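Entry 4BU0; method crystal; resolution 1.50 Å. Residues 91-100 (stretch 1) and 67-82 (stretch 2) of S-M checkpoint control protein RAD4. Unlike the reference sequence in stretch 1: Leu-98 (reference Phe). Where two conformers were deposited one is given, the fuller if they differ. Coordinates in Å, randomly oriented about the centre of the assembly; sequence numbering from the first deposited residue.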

# COMPACT_ATOMS: atom_id res chain seq x y z
N GLY A 91 3.40 -17.04 15.25
CA GLY A 91 3.09 -15.83 14.48
C GLY A 91 3.86 -15.77 13.17
O GLY A 91 3.45 -15.06 12.25
N LEU A 92 4.98 -16.52 13.08
CA LEU A 92 5.82 -16.64 11.86
C LEU A 92 6.23 -15.27 11.30
O LEU A 92 6.40 -15.09 10.09
CB LEU A 92 5.12 -17.50 10.81
CG LEU A 92 4.96 -18.97 11.29
CD1 LEU A 92 3.90 -19.68 10.50
CD2 LEU A 92 6.30 -19.72 11.21
N LEU A 93 6.44 -14.31 12.21
CA LEU A 93 6.89 -12.93 11.94
C LEU A 93 5.91 -12.13 11.09
O LEU A 93 6.26 -11.04 10.65
CB LEU A 93 8.29 -12.90 11.30
CG LEU A 93 9.37 -13.65 12.09
CD1 LEU A 93 10.71 -13.57 11.36
CD2 LEU A 93 9.55 -13.07 13.51
N VAL A 94 4.70 -12.64 10.89
CA VAL A 94 3.73 -11.97 10.02
C VAL A 94 3.39 -10.56 10.53
O VAL A 94 3.47 -9.58 9.76
CB VAL A 94 2.48 -12.85 9.82
CG1 VAL A 94 1.30 -12.06 9.19
CG2 VAL A 94 2.83 -14.09 8.99
N ASP A 95 3.03 -10.44 11.83
CA ASP A 95 2.63 -9.12 12.33
C ASP A 95 3.74 -8.09 12.28
O ASP A 95 3.44 -6.90 12.22
CB ASP A 95 2.10 -9.23 13.76
CG ASP A 95 0.74 -9.88 13.89
OD1 ASP A 95 0.06 -10.05 12.86
OD2 ASP A 95 0.35 -10.21 15.04
N LYS A 96 5.01 -8.52 12.26
CA LYS A 96 6.15 -7.62 12.21
C LYS A 96 6.47 -7.17 10.79
O LYS A 96 7.29 -6.27 10.62
CB LYS A 96 7.39 -8.30 12.82
CG LYS A 96 7.31 -8.33 14.35
CD LYS A 96 8.32 -9.28 14.95
CE LYS A 96 8.41 -9.10 16.45
NZ LYS A 96 9.36 -10.07 17.06
N HIS A 97 5.87 -7.82 9.78
CA HIS A 97 6.21 -7.50 8.39
C HIS A 97 4.98 -7.23 7.53
O HIS A 97 5.02 -7.36 6.31
CB HIS A 97 7.07 -8.64 7.77
CG HIS A 97 8.38 -8.78 8.47
ND1 HIS A 97 9.43 -7.92 8.19
CD2 HIS A 97 8.73 -9.59 9.49
CE1 HIS A 97 10.40 -8.27 9.03
NE2 HIS A 97 10.03 -9.26 9.83
N LEU A 98 3.90 -6.77 8.15
CA LEU A 98 2.75 -6.35 7.38
C LEU A 98 3.16 -5.13 6.57
O LEU A 98 3.94 -4.30 7.05
CB LEU A 98 1.57 -5.98 8.32
CG LEU A 98 0.93 -7.14 9.04
CD1 LEU A 98 -0.02 -6.62 10.15
CD2 LEU A 98 0.16 -8.01 8.10
N LEU A 99 2.63 -5.01 5.36
CA LEU A 99 2.96 -3.82 4.57
C LEU A 99 2.35 -2.58 5.22
O LEU A 99 1.19 -2.63 5.65
CB LEU A 99 2.40 -3.96 3.16
CG LEU A 99 2.93 -2.94 2.13
CD1 LEU A 99 4.44 -3.20 1.76
CD2 LEU A 99 2.09 -2.96 0.87
N PRO A 100 3.11 -1.46 5.32
CA PRO A 100 2.52 -0.22 5.86
C PRO A 100 1.30 0.15 5.03
O PRO A 100 1.34 0.02 3.80
CB PRO A 100 3.65 0.80 5.69
CG PRO A 100 4.92 -0.05 5.78
CD PRO A 100 4.54 -1.27 4.96
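Stretch 2 (67-82) IKIMSSEWIPVLYESW

Stretch 2 runs from a short strand around Ile-69, through a type I turn from Ser-71 to Trp-74, into a helix that carries Val-77 and Leu-78 and continues past Trp-82; Ser-71 OG caps the turn by accepting from Glu-73 N at 3.3 Å. It lies along stretch 1 in the opposite sense: Leu-98 falls beside Met-70, His-97 beside Trp-74 and Leu-93 beside Leu-78, their CA atoms 4.4, 5.3 and 6.6 Å apart. Stretch 1 folds through a type I' turn from Gly-91 to Val-94 and a type I turn from Val-94 to His-97, then extends from Leu-98 to Pro-100.

Backbone bonds fix the strand end. Ser-71 N donates to His-97 O at 2.9 Å and Leu-99 N to Ile-69 O at 2.8 Å, both nearly linear, making a single antiparallel bridge between Leu-98 and Met-70.

Two side-chain hydrogen bonds hold the helical end. Trp-74 NE1 donates to Leu-92 O (3.0 Å), which lies at the edge of the indole, near its plane. His-97 ND1 donates to Glu-73 OE2 (2.9 Å), so the imidazole is anchored through its edge; its ring lies oblique to the five-membered ring of Trp-74, with planes at 33°.

Apolar packing fills the space between. Val-94 reaches Trp-74 through CG2 to CZ2 (3.6 Å) and Met-70 through CG1 to SD (3.9 Å). Met-70 CB points away, yet its m, m, m side chain brings CE to 3.4 Å from Val-94 O. Leu-93 CD1 lies 4.1 Å from both Val-77 CG1 and Leu-78 CD1. Leu-98, which differs from the reference sequence, places CD2 3.8 Å from Met-70 SD; Leu-99 CD2 meets Ile-69 CG2 at 3.9 Å.

Two waters join the stretches: one donates to Glu-73 OE2 (3.0 Å) and Leu-98 O (2.8 Å), and the other lies 2.8 Å from Ile-69 O and 3.2 Å from Leu-99 O.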

# COMPACT_ATOMS: atom_id res chain seq x y z
N ILE A 67 -6.94 -11.96 3.76
CA ILE A 67 -5.61 -12.08 3.14
C ILE A 67 -4.69 -11.02 3.72
O ILE A 67 -5.06 -9.84 3.73
CB ILE A 67 -5.71 -12.00 1.60
CG1 ILE A 67 -6.40 -13.29 1.07
CG2 ILE A 67 -4.31 -11.77 0.93
CD1 ILE A 67 -6.65 -13.33 -0.36
N LYS A 68 -3.50 -11.42 4.18
CA LYS A 68 -2.57 -10.47 4.77
C LYS A 68 -1.72 -9.85 3.68
O LYS A 68 -1.20 -10.58 2.84
CB LYS A 68 -1.63 -11.13 5.80
CG LYS A 68 -2.30 -12.00 6.88
CD LYS A 68 -2.74 -11.22 8.08
CE LYS A 68 -3.48 -12.14 9.02
NZ LYS A 68 -4.70 -11.49 9.58
N ILE A 69 -1.59 -8.50 3.70
CA ILE A 69 -0.76 -7.80 2.72
C ILE A 69 0.58 -7.56 3.38
O ILE A 69 0.71 -6.87 4.39
CB ILE A 69 -1.38 -6.53 2.12
CG1 ILE A 69 -2.73 -6.86 1.46
CG2 ILE A 69 -0.41 -5.91 1.09
CD1 ILE A 69 -3.55 -5.70 1.35
N MET A 70 1.60 -8.22 2.80
CA MET A 70 2.91 -8.29 3.38
C MET A 70 3.97 -7.53 2.66
O MET A 70 3.91 -7.33 1.45
CB MET A 70 3.34 -9.79 3.33
CG MET A 70 2.35 -10.77 3.98
SD MET A 70 2.01 -10.35 5.71
CE MET A 70 3.67 -10.47 6.45
N SER A 71 4.98 -7.13 3.42
CA SER A 71 6.15 -6.47 2.88
C SER A 71 7.04 -7.49 2.14
O SER A 71 7.08 -8.69 2.49
CB SER A 71 6.93 -5.82 4.01
OG SER A 71 8.22 -5.42 3.60
N SER A 72 7.81 -7.01 1.17
CA SER A 72 8.75 -7.87 0.46
C SER A 72 9.81 -8.47 1.35
O SER A 72 10.39 -9.48 0.98
CB SER A 72 9.43 -7.07 -0.65
OG SER A 72 10.16 -6.00 -0.07
N GLU A 73 10.07 -7.86 2.51
CA GLU A 73 11.12 -8.35 3.41
C GLU A 73 10.66 -9.53 4.26
O GLU A 73 11.50 -10.20 4.87
CB GLU A 73 11.64 -7.21 4.32
CG GLU A 73 10.84 -6.97 5.60
CD GLU A 73 10.20 -5.62 5.88
OE1 GLU A 73 10.81 -4.58 5.55
OE2 GLU A 73 9.11 -5.60 6.52
N TRP A 74 9.32 -9.79 4.34
CA TRP A 74 8.84 -10.86 5.20
C TRP A 74 9.50 -12.22 4.96
O TRP A 74 10.10 -12.78 5.88
CB TRP A 74 7.31 -10.99 5.08
CG TRP A 74 6.76 -12.15 5.85
CD1 TRP A 74 7.04 -12.50 7.15
CD2 TRP A 74 5.88 -13.15 5.34
NE1 TRP A 74 6.38 -13.67 7.48
CE2 TRP A 74 5.65 -14.08 6.39
CE3 TRP A 74 5.22 -13.34 4.11
CZ2 TRP A 74 4.83 -15.21 6.23
CZ3 TRP A 74 4.37 -14.44 3.97
CH2 TRP A 74 4.20 -15.36 5.02
N ILE A 75 9.40 -12.74 3.75
CA ILE A 75 9.92 -14.09 3.49
C ILE A 75 11.45 -14.15 3.67
O ILE A 75 11.93 -15.03 4.37
CB ILE A 75 9.46 -14.62 2.13
CG1 ILE A 75 7.93 -14.96 2.14
CG2 ILE A 75 10.32 -15.81 1.68
CD1 ILE A 75 7.52 -16.13 3.13
N PRO A 76 12.25 -13.21 3.11
CA PRO A 76 13.69 -13.29 3.37
C PRO A 76 14.05 -13.23 4.85
O PRO A 76 14.95 -13.96 5.28
CB PRO A 76 14.23 -12.06 2.62
CG PRO A 76 13.27 -11.91 1.46
CD PRO A 76 11.93 -12.15 2.14
N VAL A 77 13.34 -12.41 5.67
CA VAL A 77 13.67 -12.32 7.09
C VAL A 77 13.28 -13.64 7.81
O VAL A 77 14.05 -14.17 8.63
CB VAL A 77 13.03 -11.08 7.76
CG1 VAL A 77 13.18 -11.11 9.28
CG2 VAL A 77 13.65 -9.79 7.20
N LEU A 78 12.08 -14.17 7.52
CA LEU A 78 11.68 -15.42 8.17
C LEU A 78 12.60 -16.58 7.75
O LEU A 78 13.04 -17.37 8.60
CB LEU A 78 10.23 -15.73 7.78
CG LEU A 78 9.70 -17.08 8.22
CD1 LEU A 78 9.64 -17.16 9.78
CD2 LEU A 78 8.31 -17.31 7.63
N TYR A 79 12.90 -16.65 6.44
CA TYR A 79 13.81 -17.69 5.95
C TYR A 79 15.16 -17.61 6.65
O TYR A 79 15.69 -18.64 7.07
CB TYR A 79 14.02 -17.50 4.45
CG TYR A 79 14.89 -18.57 3.84
CD1 TYR A 79 14.35 -19.78 3.44
CD2 TYR A 79 16.25 -18.35 3.64
CE1 TYR A 79 15.14 -20.76 2.85
CE2 TYR A 79 17.05 -19.32 3.03
CZ TYR A 79 16.49 -20.53 2.67
OH TYR A 79 17.28 -21.48 2.06
N GLU A 80 15.69 -16.38 6.81
CA GLU A 80 16.98 -16.24 7.48
C GLU A 80 16.97 -16.79 8.90
O GLU A 80 17.89 -17.50 9.31
CB GLU A 80 17.40 -14.77 7.48
CG GLU A 80 18.86 -14.60 7.82
CD GLU A 80 19.79 -15.26 6.82
OE1 GLU A 80 19.48 -15.29 5.61
OE2 GLU A 80 20.81 -15.82 7.28
N SER A 81 15.90 -16.51 9.66
CA SER A 81 15.81 -17.01 11.03
C SER A 81 15.73 -18.53 11.04
O SER A 81 16.43 -19.20 11.82
CB SER A 81 14.61 -16.42 11.76
OG SER A 81 14.84 -15.08 12.13
N TRP A 82 14.92 -19.09 10.16
CA TRP A 82 14.72 -20.52 10.08
C TRP A 82 15.99 -21.28 9.67
O TRP A 82 16.32 -22.29 10.31
CB TRP A 82 13.60 -20.76 9.06
CG TRP A 82 13.29 -22.20 8.85
CD1 TRP A 82 12.77 -23.07 9.77
CD2 TRP A 82 13.39 -22.92 7.62
NE1 TRP A 82 12.54 -24.29 9.18
CE2 TRP A 82 12.90 -24.22 7.86
CE3 TRP A 82 13.81 -22.58 6.32
CZ2 TRP A 82 12.80 -25.18 6.84
CZ3 TRP A 82 13.71 -23.53 5.32
CH2 TRP A 82 13.26 -24.83 5.59
O HOH W 1 -0.93 -5.03 5.73
O HOH W 2 6.68 -3.96 7.28